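PDB 1XS5: membrane lipoprotein TpN32 from Treponema pallidum, which binds L-methionine and is probably the substrate-binding lipoprotein of a methionine uptake system, with a periplasmic-binding-protein fold. Local coordinates for residues A[60-65]-A[109-114]; A[73-78]-A[200-205]; A[12-17]-A[81-86]; A[8-13]-A[172-177]; A[103-108]-A[151-156]. One frame throughout, in Å; residues are numbered along the deposited sequence. Where two conformers were deposited one is given.

Overall arrangement
Two mixed sheets with flanking helices form the two lobes of a periplasmic binding protein, and methionine lies between them. Contacts 2 and 5 are strand pairings, one in each sheet, with centres about 28 Å apart. Contact 2 is antiparallel and closes at its outer end with a salt bridge. Contact 5 is parallel, lies at a sheet edge and is partly exposed. Contacts 1, 3 and 4 join elements of opposite lobes or line the pocket between them. Contact 3 is fully buried and meets through a histidine pair. Contacts 3 and 4 share E12 and P13. Contact 1 joins two helices. Neither contact 1 nor contact 3 has a direct hydrogen bond across it.

Contact 1 (A[60-65]-A[109-114]); sequences VPHMQQ and DSSNEA. With MET (methionine), chain B.
The methionine pocket of this binding protein is lined here by H62 and N112, where the starts of helices 60-70 and 110-122 meet at H62 and S111. The short helical segments run at 140° to each other, with axes 9.0 Å apart. No hydrogen bond links them directly. S111 OG touches the backbone of the first helix, 3.4 Å from H62 CA. H62 CG is anti to the backbone N (chi1 -177°). One face of the ring receives the ligand: methionine CE sits over the ring centre, 3.6 Å above the plane. At the ring edge, D109 OD2 lies in plane, 3.5 Å from H62 CD2. D109 is the N-cap residue of its helix. Its OD2 also accepts, through the syn lone pair, a 2.7 Å hydrogen bond from N112 ND2. That bond helps fix the N112 amide, whose ND2 lies 3.5 Å from the ligand SD. The ligand thus touches the imidazole with CE and the N112 amide with SD. Further out, Q65 CG lies 3.3 Å from S110 OG. A water hydrogen-bonds S110 OG and weakly accepts from Q65 NE2, whose stronger partner is E69. Q58 at the end of strand 54-59 holds H62 ND1, and H59 and R115 both bond N112 OD1. Y40 of helix 40-49 meets the H62 ring edge-to-face. On its far side, helix 60-70 packs M63 against V201 of strand 198-203.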
# COMPACT_ATOMS: atom_id res chain seq x y z
N VAL A 60 -0.28 -8.23 1.58
CA VAL A 60 0.20 -9.58 1.33
C VAL A 60 0.63 -9.93 -0.11
O VAL A 60 1.63 -10.63 -0.30
CB VAL A 60 -0.81 -10.65 1.90
CG1 VAL A 60 -0.32 -12.05 1.54
CG2 VAL A 60 -0.86 -10.54 3.43
N PRO A 61 -0.13 -9.48 -1.15
CA PRO A 61 0.29 -9.79 -2.52
C PRO A 61 1.70 -9.23 -2.79
O PRO A 61 2.48 -9.83 -3.49
CB PRO A 61 -0.79 -9.10 -3.38
CG PRO A 61 -2.04 -9.31 -2.57
CD PRO A 61 -1.54 -8.99 -1.12
N HIS A 62 2.02 -8.06 -2.23
CA HIS A 62 3.35 -7.49 -2.44
C HIS A 62 4.43 -8.35 -1.77
O HIS A 62 5.46 -8.61 -2.34
CB HIS A 62 3.38 -6.05 -1.92
CG HIS A 62 4.70 -5.37 -2.15
ND1 HIS A 62 5.75 -5.47 -1.28
CD2 HIS A 62 5.14 -4.65 -3.21
CE1 HIS A 62 6.79 -4.83 -1.78
NE2 HIS A 62 6.45 -4.33 -2.95
N MET A 63 4.16 -8.78 -0.55
CA MET A 63 5.06 -9.62 0.23
C MET A 63 5.28 -10.95 -0.52
O MET A 63 6.42 -11.46 -0.61
CB MET A 63 4.41 -9.91 1.60
CG MET A 63 5.33 -10.62 2.56
SD MET A 63 4.45 -11.23 4.01
CE MET A 63 3.45 -12.60 3.27
N GLN A 64 4.18 -11.51 -1.05
CA GLN A 64 4.27 -12.76 -1.82
C GLN A 64 5.12 -12.58 -3.03
O GLN A 64 5.96 -13.43 -3.33
CB GLN A 64 2.87 -13.28 -2.19
CG GLN A 64 2.15 -13.77 -0.93
CD GLN A 64 0.69 -14.12 -1.14
OE1 GLN A 64 0.03 -13.60 -2.04
NE2 GLN A 64 0.16 -15.00 -0.26
N GLN A 65 4.93 -11.47 -3.74
CA GLN A 65 5.74 -11.19 -4.91
C GLN A 65 7.21 -11.17 -4.47
O GLN A 65 8.07 -11.77 -5.14
CB GLN A 65 5.34 -9.83 -5.51
CG GLN A 65 5.85 -9.51 -6.94
CD GLN A 65 7.36 -9.29 -7.04
OE1 GLN A 65 7.99 -8.65 -6.17
NE2 GLN A 65 7.95 -9.81 -8.13
N ASP A 109 5.21 -1.71 -9.94
CA ASP A 109 5.62 -2.95 -9.25
C ASP A 109 4.43 -3.89 -9.49
O ASP A 109 3.27 -3.52 -9.31
CB ASP A 109 5.92 -2.75 -7.77
CG ASP A 109 4.72 -2.22 -7.00
OD1 ASP A 109 4.34 -1.06 -7.20
OD2 ASP A 109 4.18 -2.98 -6.18
N SER A 110 4.72 -5.11 -9.93
CA SER A 110 3.65 -6.02 -10.38
C SER A 110 2.40 -6.25 -9.53
O SER A 110 1.30 -6.25 -10.06
CB SER A 110 4.25 -7.38 -10.81
OG SER A 110 4.76 -8.05 -9.68
N SER A 111 2.52 -6.41 -8.22
CA SER A 111 1.27 -6.63 -7.48
C SER A 111 0.36 -5.37 -7.47
O SER A 111 -0.86 -5.49 -7.47
CB SER A 111 1.56 -7.10 -6.05
OG SER A 111 2.17 -6.10 -5.27
N ASN A 112 0.94 -4.17 -7.43
CA ASN A 112 0.11 -2.96 -7.44
C ASN A 112 -0.27 -2.57 -8.84
O ASN A 112 -1.27 -1.86 -9.03
CB ASN A 112 0.80 -1.82 -6.70
CG ASN A 112 0.82 -2.10 -5.22
OD1 ASN A 112 -0.24 -2.12 -4.60
ND2 ASN A 112 2.02 -2.40 -4.66
N GLU A 113 0.51 -3.02 -9.83
CA GLU A 113 0.16 -2.74 -11.22
C GLU A 113 -1.10 -3.54 -11.54
O GLU A 113 -2.02 -3.01 -12.15
CB GLU A 113 1.25 -3.20 -12.19
CG GLU A 113 0.97 -2.79 -13.62
CD GLU A 113 2.18 -2.97 -14.54
OE1 GLU A 113 3.34 -2.89 -14.06
OE2 GLU A 113 1.96 -3.20 -15.74
N ALA A 114 -1.11 -4.83 -11.15
CA ALA A 114 -2.29 -5.68 -11.39
C ALA A 114 -3.50 -5.10 -10.70
O ALA A 114 -4.57 -5.08 -11.24
CB ALA A 114 -2.05 -7.10 -10.84
N MET B . 0.32 1.39 1.44
CA MET B . 0.32 0.71 0.09
C MET B . -1.09 0.35 -0.42
O MET B . -1.39 0.63 -1.61
CB MET B . 1.16 -0.58 0.15
CG MET B . 1.44 -1.14 -1.23
SD MET B . 2.39 -2.69 -1.23
CE MET B . 4.07 -1.98 -0.96
OXT MET B . -1.87 -0.21 0.37
O HOH W 1 6.31 -9.72 -11.18

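Contact 2 (A[73-78]-A[200-205]); sequences DLVSVG and LVVKRG
D73 and R204 meet where the two strands part, joined by a backbone bond and a salt bridge. R204 N donates to D73 O at 2.8 Å. R204 NE reaches D73 OD1 at 3.1 Å, but this bond is weak and bent (131° at the hydrogen). The carboxylate oxygen lies near the edge of the guanidinium. V75 CG1 covers one guanidinium face, 3.4 Å above its plane and over the centre. It gets there because CG1 is anti to the carbonyl carbon of V75 (chi1 -66°), while CG2 turns to V202. Strands 74-82 and 198-203 are antiparallel neighbours in the six-stranded mixed sheet of one lobe of the binding-protein fold. V75 and V202 form a hydrogen-bonded pair with both N-H groups used, and V77 N donates to L200 O at 3.0 Å. S76 faces V201 in a non-hydrogen-bonded pair. Its OG accepts from G78 N at 3.1 Å, an ST turn near the far end of the pairing. The V75, V202 and L200 side chains lie on one sheet face. V77 CG1 packs at 3.6 Å from V202 CG2, and V77 CG2 against L200 CD2. L74 CB touches V201 CG1 at 3.8 Å. Beyond these, V212 of helix 210-219 touches both V77 and V202. L74 and V201 instead meet M63 of helix 60-70, and K203 NZ is held by the carbonyl of M48.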
# COMPACT_ATOMS: atom_id res chain seq x y z
N ASP A 73 11.48 -15.40 2.76
CA ASP A 73 10.75 -16.20 3.73
C ASP A 73 9.93 -15.30 4.71
O ASP A 73 9.82 -15.58 5.92
CB ASP A 73 11.76 -17.08 4.50
CG ASP A 73 11.09 -18.18 5.32
OD1 ASP A 73 9.95 -18.59 4.97
OD2 ASP A 73 11.72 -18.64 6.32
N LEU A 74 9.36 -14.21 4.18
CA LEU A 74 8.58 -13.28 4.99
C LEU A 74 7.15 -13.79 5.19
O LEU A 74 6.63 -14.49 4.32
CB LEU A 74 8.51 -11.92 4.27
CG LEU A 74 9.89 -11.30 4.01
CD1 LEU A 74 9.71 -9.97 3.29
CD2 LEU A 74 10.63 -11.09 5.31
N VAL A 75 6.55 -13.44 6.32
CA VAL A 75 5.17 -13.80 6.65
C VAL A 75 4.50 -12.63 7.33
O VAL A 75 5.15 -11.82 7.98
CB VAL A 75 5.06 -14.98 7.65
CG1 VAL A 75 5.59 -16.27 7.03
CG2 VAL A 75 5.79 -14.64 8.91
N SER A 76 3.19 -12.54 7.14
CA SER A 76 2.39 -11.51 7.79
C SER A 76 1.98 -12.01 9.17
O SER A 76 1.60 -13.18 9.29
CB SER A 76 1.08 -11.27 7.04
OG SER A 76 0.22 -10.52 7.88
N VAL A 77 2.03 -11.16 10.19
CA VAL A 77 1.56 -11.59 11.50
C VAL A 77 0.19 -10.99 11.79
O VAL A 77 -0.41 -11.27 12.83
CB VAL A 77 2.54 -11.23 12.66
CG1 VAL A 77 3.90 -11.82 12.37
CG2 VAL A 77 2.62 -9.71 12.87
N GLY A 78 -0.31 -10.18 10.87
CA GLY A 78 -1.61 -9.59 11.04
C GLY A 78 -1.98 -8.41 10.15
O GLY A 78 -1.11 -7.61 9.78
N LEU A 200 1.74 -6.25 9.19
CA LEU A 200 2.99 -6.14 9.95
C LEU A 200 3.72 -7.41 9.49
O LEU A 200 3.18 -8.50 9.59
CB LEU A 200 2.68 -6.19 11.44
CG LEU A 200 3.95 -6.11 12.30
CD1 LEU A 200 4.69 -4.77 11.95
CD2 LEU A 200 3.57 -6.20 13.80
N VAL A 201 4.97 -7.29 9.03
CA VAL A 201 5.70 -8.43 8.47
C VAL A 201 6.99 -8.78 9.18
O VAL A 201 7.72 -7.87 9.61
CB VAL A 201 5.99 -8.15 6.95
CG1 VAL A 201 7.02 -9.13 6.36
CG2 VAL A 201 4.64 -8.23 6.18
N VAL A 202 7.24 -10.08 9.34
CA VAL A 202 8.50 -10.54 9.95
C VAL A 202 9.05 -11.74 9.19
O VAL A 202 8.41 -12.26 8.26
CB VAL A 202 8.33 -10.93 11.45
CG1 VAL A 202 7.82 -9.73 12.25
CG2 VAL A 202 7.36 -12.14 11.57
N LYS A 203 10.25 -12.17 9.56
CA LYS A 203 10.81 -13.33 8.92
C LYS A 203 10.11 -14.56 9.51
O LYS A 203 9.76 -14.56 10.67
CB LYS A 203 12.30 -13.40 9.20
CG LYS A 203 12.94 -14.62 8.62
CD LYS A 203 14.21 -14.87 9.38
CE LYS A 203 15.30 -14.02 8.79
NZ LYS A 203 15.59 -14.69 7.49
N ARG A 204 9.88 -15.60 8.71
CA ARG A 204 9.22 -16.80 9.22
C ARG A 204 10.10 -17.30 10.37
O ARG A 204 11.33 -17.38 10.22
CB ARG A 204 9.12 -17.90 8.15
CG ARG A 204 8.35 -19.12 8.58
CD ARG A 204 8.33 -20.16 7.47
NE ARG A 204 7.49 -19.78 6.33
CZ ARG A 204 6.15 -19.67 6.38
NH1 ARG A 204 5.49 -19.90 7.51
NH2 ARG A 204 5.47 -19.35 5.27
N GLY A 205 9.48 -17.58 11.50
CA GLY A 205 10.23 -18.05 12.64
C GLY A 205 10.16 -17.03 13.74
O GLY A 205 10.46 -17.36 14.90

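Contact 3 (A[12-17]-A[81-86]); sequences EPHARL and HVEPLA. With MET (methionine), chain B.
H81 turns one edge of its ring onto the face of H14, an edge-to-face (T-shaped) histidine pair at the methionine site of this periplasmic-binding-protein fold. H81 lies near the end of strand 74-82, and H14 in the first turn of helix 14-26. The ring centroids are 4.7 Å apart and the planes are turned by 65°. H81 CE1 does the touching. It lies 3.3 Å above the H14 plane, offset toward the rim, and comes closest to H14 NE2. H81 CG lies between the backbone N and the carbonyl carbon (chi1 74°). H14 NE2 hydrogen-bonds N198 OD1 of strand 198-203. F56 meets both histidine rings, and V224 and L228 of helix 222-231 pack on L17.

Next along the chain, V82 pairs with A238, so the strand remains part of the sheet here. E83 then turns its side chain toward the helix start, and the residues after it carry the chain onward: the L85 backbone pairs with E190 and that of A86 with I170, which takes the segment to the second sheet. E83 is thus a pocket residue on the link between the lobes. Its OE2 is paired with H81 NE2 in a histidine-carboxylate contact, although the modelled place of OE2 is less sure. P13, which follows a cis peptide bond, points its ring tip to tip at the E83 side chain, but this approach is to the same OE2 and is equally doubtful. The other oxygen meets the amino end of the ligand: the methionine N donates to E83 OE1 at 2.7 Å.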
# COMPACT_ATOMS: atom_id res chain seq x y z
N GLU A 12 4.10 8.07 5.69
CA GLU A 12 2.81 8.21 6.34
C GLU A 12 1.90 7.35 5.47
O GLU A 12 2.14 7.20 4.27
CB GLU A 12 2.36 9.66 6.29
CG GLU A 12 3.19 10.57 7.22
CD GLU A 12 3.14 10.13 8.70
OE1 GLU A 12 2.29 9.29 9.05
OE2 GLU A 12 3.93 10.64 9.53
N PRO A 13 0.80 6.82 6.03
CA PRO A 13 0.35 6.98 7.42
C PRO A 13 0.97 5.98 8.40
O PRO A 13 0.79 6.10 9.62
CB PRO A 13 -1.15 6.77 7.30
CG PRO A 13 -1.20 5.59 6.27
CD PRO A 13 -0.23 6.14 5.21
N HIS A 14 1.71 5.01 7.88
CA HIS A 14 2.28 3.97 8.73
C HIS A 14 3.18 4.54 9.80
O HIS A 14 3.24 4.02 10.93
CB HIS A 14 3.07 2.95 7.87
CG HIS A 14 2.29 2.41 6.71
ND1 HIS A 14 1.73 3.22 5.75
CD2 HIS A 14 1.93 1.14 6.40
CE1 HIS A 14 1.05 2.47 4.89
NE2 HIS A 14 1.15 1.21 5.27
N ALA A 15 3.90 5.60 9.46
CA ALA A 15 4.85 6.19 10.44
C ALA A 15 4.13 6.71 11.67
O ALA A 15 4.55 6.47 12.78
CB ALA A 15 5.67 7.30 9.78
N ARG A 16 3.06 7.48 11.48
CA ARG A 16 2.32 7.96 12.64
C ARG A 16 1.75 6.78 13.47
O ARG A 16 1.76 6.83 14.70
CB ARG A 16 1.20 8.89 12.16
CG ARG A 16 0.56 9.65 13.27
CD ARG A 16 1.57 10.62 13.89
NE ARG A 16 1.00 11.27 15.06
CZ ARG A 16 1.68 12.04 15.90
NH1 ARG A 16 2.98 12.27 15.70
NH2 ARG A 16 1.06 12.59 16.95
N LEU A 17 1.25 5.74 12.80
CA LEU A 17 0.70 4.58 13.50
C LEU A 17 1.80 3.86 14.32
O LEU A 17 1.56 3.33 15.42
CB LEU A 17 0.08 3.60 12.47
CG LEU A 17 -1.07 4.15 11.61
CD1 LEU A 17 -1.48 3.10 10.57
CD2 LEU A 17 -2.29 4.49 12.52
N HIS A 81 -4.57 -2.30 8.49
CA HIS A 81 -5.47 -1.31 7.93
C HIS A 81 -5.60 -1.48 6.42
O HIS A 81 -4.84 -2.24 5.84
CB HIS A 81 -4.97 0.10 8.24
CG HIS A 81 -3.76 0.55 7.44
ND1 HIS A 81 -2.47 0.49 7.93
CD2 HIS A 81 -3.67 1.12 6.21
CE1 HIS A 81 -1.64 1.01 7.04
NE2 HIS A 81 -2.34 1.40 5.99
N VAL A 82 -6.58 -0.79 5.83
CA VAL A 82 -6.84 -0.82 4.39
C VAL A 82 -6.69 0.62 3.88
O VAL A 82 -7.08 1.55 4.57
CB VAL A 82 -8.28 -1.36 4.03
CG1 VAL A 82 -8.43 -2.82 4.51
CG2 VAL A 82 -9.36 -0.47 4.65
N GLU A 83 -6.08 0.80 2.70
CA GLU A 83 -5.87 2.14 2.10
C GLU A 83 -6.45 1.98 0.69
O GLU A 83 -5.73 1.49 -0.20
CB GLU A 83 -4.37 2.36 1.91
CG GLU A 83 -3.64 3.22 2.78
CD GLU A 83 -2.13 3.03 2.54
OE1 GLU A 83 -1.65 3.21 1.39
OE2 GLU A 83 -1.44 2.67 3.50
N PRO A 84 -7.70 2.37 0.46
CA PRO A 84 -8.25 2.20 -0.89
C PRO A 84 -7.45 2.88 -1.99
O PRO A 84 -6.99 4.04 -1.87
CB PRO A 84 -9.67 2.77 -0.79
CG PRO A 84 -10.01 2.67 0.70
CD PRO A 84 -8.67 3.07 1.34
N LEU A 85 -7.27 2.11 -3.06
CA LEU A 85 -6.57 2.59 -4.27
C LEU A 85 -7.63 3.31 -5.12
O LEU A 85 -8.76 2.80 -5.27
CB LEU A 85 -6.04 1.40 -5.05
CG LEU A 85 -5.25 1.73 -6.30
CD1 LEU A 85 -3.93 2.37 -5.87
CD2 LEU A 85 -4.97 0.45 -7.06
N ALA A 86 -7.27 4.46 -5.69
CA ALA A 86 -8.21 5.21 -6.53
C ALA A 86 -7.54 5.82 -7.77
O ALA A 86 -6.33 6.01 -7.79
CB ALA A 86 -8.83 6.37 -5.69
N MET B . 0.32 1.39 1.44
CA MET B . 0.32 0.71 0.09
C MET B . -1.09 0.35 -0.42
O MET B . -1.39 0.63 -1.61
CB MET B . 1.16 -0.58 0.15
CG MET B . 1.44 -1.14 -1.23
SD MET B . 2.39 -2.69 -1.23
CE MET B . 4.07 -1.98 -0.96
OXT MET B . -1.87 -0.21 0.37

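Contact 4 (A[8-13]-A[172-177]); sequences GVLSEP and GNYAIM
The chain leaving strand 3-9 passes the first turn of helix 172-177, and E12 and N173 come nearest, with CA atoms 6.2 Å apart. One hydrogen bond crosses. N173 ND2 donates to S11 OG at 3.1 Å, nearly straight at 159°, and the oxygen lies close to the amide plane. S11 OG in turn donates to E12 O at 2.7 Å, from above the carbonyl plane. The serine hydroxyl therefore both accepts and donates. N173 CG sits between its own backbone N and carbonyl carbon (chi1 68°). Its ND2 also lies over the centre of the Y174 ring, 3.3 Å above the plane. On the N173 flank, CB rests 3.3 Å from E12 O and packs beside P13 CD. Two further side chains close the contact. M177 SD lies 3.6 Å from S11 CB. The Y174 hydroxyl end meets L10, with OH 3.5 Å from L10 CD2. The two side chains cross at about a right angle, and Y40 of helix 40-49 touches both. E12 OE1 accepts from R16 N, in the first turn of helix 14-26. N173 N gives a weak bond to E83 OE1, an oxygen that also binds the ligand. N173 belongs to the methionine pocket. The contact joins the loop after the first strand of one sheet to a helix following strand 167-170 of the other, across the ligand cleft of a two-lobed periplasmic binding protein.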
# COMPACT_ATOMS: atom_id res chain seq x y z
N GLY A 8 10.85 -1.33 10.20
CA GLY A 8 11.06 -0.51 9.00
C GLY A 8 9.76 0.12 8.52
O GLY A 8 8.69 -0.53 8.52
N VAL A 9 9.83 1.39 8.13
CA VAL A 9 8.63 2.10 7.61
C VAL A 9 9.08 2.89 6.37
O VAL A 9 10.26 3.21 6.25
CB VAL A 9 8.05 3.07 8.72
CG1 VAL A 9 8.95 4.31 8.86
CG2 VAL A 9 6.61 3.45 8.39
N LEU A 10 8.13 3.21 5.49
CA LEU A 10 8.36 3.95 4.28
C LEU A 10 7.84 5.38 4.35
O LEU A 10 8.50 6.30 3.88
CB LEU A 10 7.61 3.23 3.13
CG LEU A 10 7.69 3.74 1.69
CD1 LEU A 10 9.12 3.63 1.18
CD2 LEU A 10 6.78 2.86 0.83
N SER A 11 6.65 5.56 4.92
CA SER A 11 6.05 6.89 4.95
C SER A 11 4.77 6.93 5.77
O SER A 11 4.39 5.96 6.44
CB SER A 11 5.64 7.27 3.52
OG SER A 11 4.48 6.50 3.11
N GLU A 12 4.10 8.07 5.69
CA GLU A 12 2.81 8.21 6.34
C GLU A 12 1.90 7.35 5.47
O GLU A 12 2.14 7.20 4.27
CB GLU A 12 2.36 9.66 6.29
CG GLU A 12 3.19 10.57 7.22
CD GLU A 12 3.14 10.13 8.70
OE1 GLU A 12 2.29 9.29 9.05
OE2 GLU A 12 3.93 10.64 9.53
N PRO A 13 0.80 6.82 6.03
CA PRO A 13 0.35 6.98 7.42
C PRO A 13 0.97 5.98 8.40
O PRO A 13 0.79 6.10 9.62
CB PRO A 13 -1.15 6.77 7.30
CG PRO A 13 -1.20 5.59 6.27
CD PRO A 13 -0.23 6.14 5.21
N GLY A 172 -2.84 4.81 -1.74
CA GLY A 172 -3.33 5.72 -0.72
C GLY A 172 -2.23 6.46 0.04
O GLY A 172 -2.35 7.67 0.24
N ASN A 173 -1.16 5.77 0.44
CA ASN A 173 -0.15 6.50 1.21
C ASN A 173 0.42 7.67 0.42
O ASN A 173 0.54 8.83 0.93
CB ASN A 173 0.99 5.53 1.68
CG ASN A 173 1.83 5.00 0.53
OD1 ASN A 173 1.34 4.28 -0.35
ND2 ASN A 173 3.12 5.36 0.54
N TYR A 174 0.74 7.43 -0.84
CA TYR A 174 1.32 8.52 -1.64
C TYR A 174 0.32 9.59 -2.02
O TYR A 174 0.69 10.78 -2.16
CB TYR A 174 1.98 7.95 -2.92
CG TYR A 174 3.23 7.19 -2.59
CD1 TYR A 174 4.23 7.80 -1.84
CD2 TYR A 174 3.43 5.89 -3.03
CE1 TYR A 174 5.42 7.14 -1.55
CE2 TYR A 174 4.62 5.20 -2.74
CZ TYR A 174 5.60 5.84 -2.00
OH TYR A 174 6.80 5.22 -1.69
N ALA A 175 -0.94 9.18 -2.20
CA ALA A 175 -2.00 10.14 -2.55
C ALA A 175 -2.20 11.09 -1.34
O ALA A 175 -2.20 12.32 -1.48
CB ALA A 175 -3.34 9.37 -2.82
N ILE A 176 -2.35 10.51 -0.14
CA ILE A 176 -2.57 11.29 1.07
C ILE A 176 -1.42 12.27 1.32
O ILE A 176 -1.61 13.43 1.69
CB ILE A 176 -2.75 10.34 2.28
CG1 ILE A 176 -4.09 9.58 2.16
CG2 ILE A 176 -2.68 11.12 3.56
CD1 ILE A 176 -4.04 8.32 3.06
N MET A 177 -0.20 11.81 1.06
CA MET A 177 0.95 12.68 1.22
C MET A 177 0.94 13.87 0.24
O MET A 177 1.58 14.89 0.52
CB MET A 177 2.26 11.91 1.01
CG MET A 177 2.59 11.00 2.18
SD MET A 177 3.90 9.80 1.66
CE MET A 177 4.99 10.82 0.68

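Contact 5 (A[103-108]-A[151-156]); sequences VIAIPN and QEVESA
Q151 N and O both bond strand 103-107, in the parallel pairing at the edge of the five-stranded mixed sheet of one lobe. Strand 149-153 is outermost there. Q151 N donates to I104 O, and Q151 O accepts from I106 N, both at 2.8 Å. I106 O then accepts from V153 N at 2.8 Å. Thus the N and O of I106 are both satisfied by this one neighbour. Q151 O also has a CA-H...O contact with A105 CA at 3.2 Å. On the other side of strand 103-107, A105 pairs with G167 and V169 of strand 167-170. The side chains add apolar contacts. V103 CG1 packs at 3.5 Å on Q151 CG, and A105 CB meets V153 CG2. P107 has no N-H to give, but its CB touches S155 OG at 3.4 Å. S155 OG has weak bonds to D109 and N171. E152 OE2 lies close to E113 OE2 of helix 110-122; if both were charged they would repel, so a shared proton is possible. N108 lies alongside E154, their flat end groups nearly perpendicular. A water closes the end of the pairing: it donates to N108 OD1 at 2.9 Å and accepts from S155 N at 3.0 Å.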
# COMPACT_ATOMS: atom_id res chain seq x y z
N VAL A 103 -4.02 9.65 -21.22
CA VAL A 103 -2.85 8.94 -20.64
C VAL A 103 -3.06 8.68 -19.13
O VAL A 103 -3.27 9.62 -18.36
CB VAL A 103 -1.51 9.77 -20.78
CG1 VAL A 103 -0.37 9.07 -20.03
CG2 VAL A 103 -1.14 9.94 -22.26
N ILE A 104 -3.05 7.42 -18.72
CA ILE A 104 -3.25 7.09 -17.29
C ILE A 104 -2.00 6.39 -16.75
O ILE A 104 -1.59 5.34 -17.26
CB ILE A 104 -4.51 6.19 -17.11
CG1 ILE A 104 -5.76 6.93 -17.59
CG2 ILE A 104 -4.67 5.80 -15.64
CD1 ILE A 104 -7.10 6.19 -17.30
N ALA A 105 -1.40 6.96 -15.71
CA ALA A 105 -0.20 6.40 -15.10
C ALA A 105 -0.60 5.46 -13.98
O ALA A 105 -1.50 5.77 -13.20
CB ALA A 105 0.65 7.54 -14.52
N ILE A 106 0.10 4.33 -13.87
CA ILE A 106 -0.17 3.36 -12.83
C ILE A 106 1.12 2.85 -12.20
O ILE A 106 2.22 3.03 -12.76
CB ILE A 106 -0.95 2.15 -13.42
CG1 ILE A 106 -0.12 1.46 -14.50
CG2 ILE A 106 -2.27 2.62 -14.08
CD1 ILE A 106 -0.93 0.32 -15.19
N PRO A 107 1.03 2.16 -11.05
CA PRO A 107 2.22 1.66 -10.40
C PRO A 107 2.98 0.69 -11.29
O PRO A 107 2.37 -0.02 -12.09
CB PRO A 107 1.67 0.96 -9.15
CG PRO A 107 0.48 1.76 -8.81
CD PRO A 107 -0.16 1.94 -10.20
N ASN A 108 4.29 0.63 -11.13
CA ASN A 108 5.09 -0.29 -11.95
C ASN A 108 5.60 -1.52 -11.20
O ASN A 108 6.36 -2.31 -11.76
CB ASN A 108 6.25 0.46 -12.63
CG ASN A 108 7.43 0.68 -11.71
OD1 ASN A 108 7.36 0.47 -10.50
ND2 ASN A 108 8.54 1.13 -12.30
N GLN A 151 0.65 4.18 -18.56
CA GLN A 151 2.09 4.35 -18.33
C GLN A 151 2.50 3.82 -16.99
O GLN A 151 1.98 4.25 -15.97
CB GLN A 151 2.50 5.82 -18.35
CG GLN A 151 2.05 6.59 -19.55
CD GLN A 151 3.00 7.74 -19.87
OE1 GLN A 151 3.47 8.48 -18.96
NE2 GLN A 151 3.29 7.92 -21.16
N GLU A 152 3.46 2.91 -16.97
CA GLU A 152 3.93 2.35 -15.72
C GLU A 152 4.92 3.34 -15.10
O GLU A 152 5.84 3.80 -15.78
CB GLU A 152 4.63 1.01 -16.01
CG GLU A 152 3.69 -0.07 -16.57
CD GLU A 152 4.46 -1.23 -17.19
OE1 GLU A 152 5.03 -1.04 -18.29
OE2 GLU A 152 4.51 -2.32 -16.58
N VAL A 153 4.76 3.65 -13.81
CA VAL A 153 5.62 4.63 -13.16
C VAL A 153 5.94 4.18 -11.75
O VAL A 153 5.08 3.55 -11.13
CB VAL A 153 4.88 6.00 -13.07
CG1 VAL A 153 5.74 7.04 -12.36
CG2 VAL A 153 4.54 6.49 -14.45
N GLU A 154 7.15 4.46 -11.23
CA GLU A 154 7.45 4.08 -9.85
C GLU A 154 6.39 4.71 -8.94
O GLU A 154 6.14 5.90 -9.03
CB GLU A 154 8.80 4.61 -9.38
CG GLU A 154 9.97 4.04 -10.13
CD GLU A 154 11.25 4.15 -9.33
OE1 GLU A 154 11.47 5.23 -8.72
OE2 GLU A 154 12.02 3.17 -9.31
N SER A 155 5.79 3.91 -8.06
CA SER A 155 4.71 4.44 -7.21
C SER A 155 4.96 5.77 -6.53
O SER A 155 4.11 6.66 -6.54
CB SER A 155 4.35 3.42 -6.14
OG SER A 155 3.80 2.31 -6.80
N ALA A 156 6.13 5.91 -5.93
CA ALA A 156 6.44 7.16 -5.24
C ALA A 156 6.45 8.40 -6.15
O ALA A 156 6.31 9.54 -5.68
CB ALA A 156 7.81 7.01 -4.54
O HOH W 2 6.17 0.94 -7.94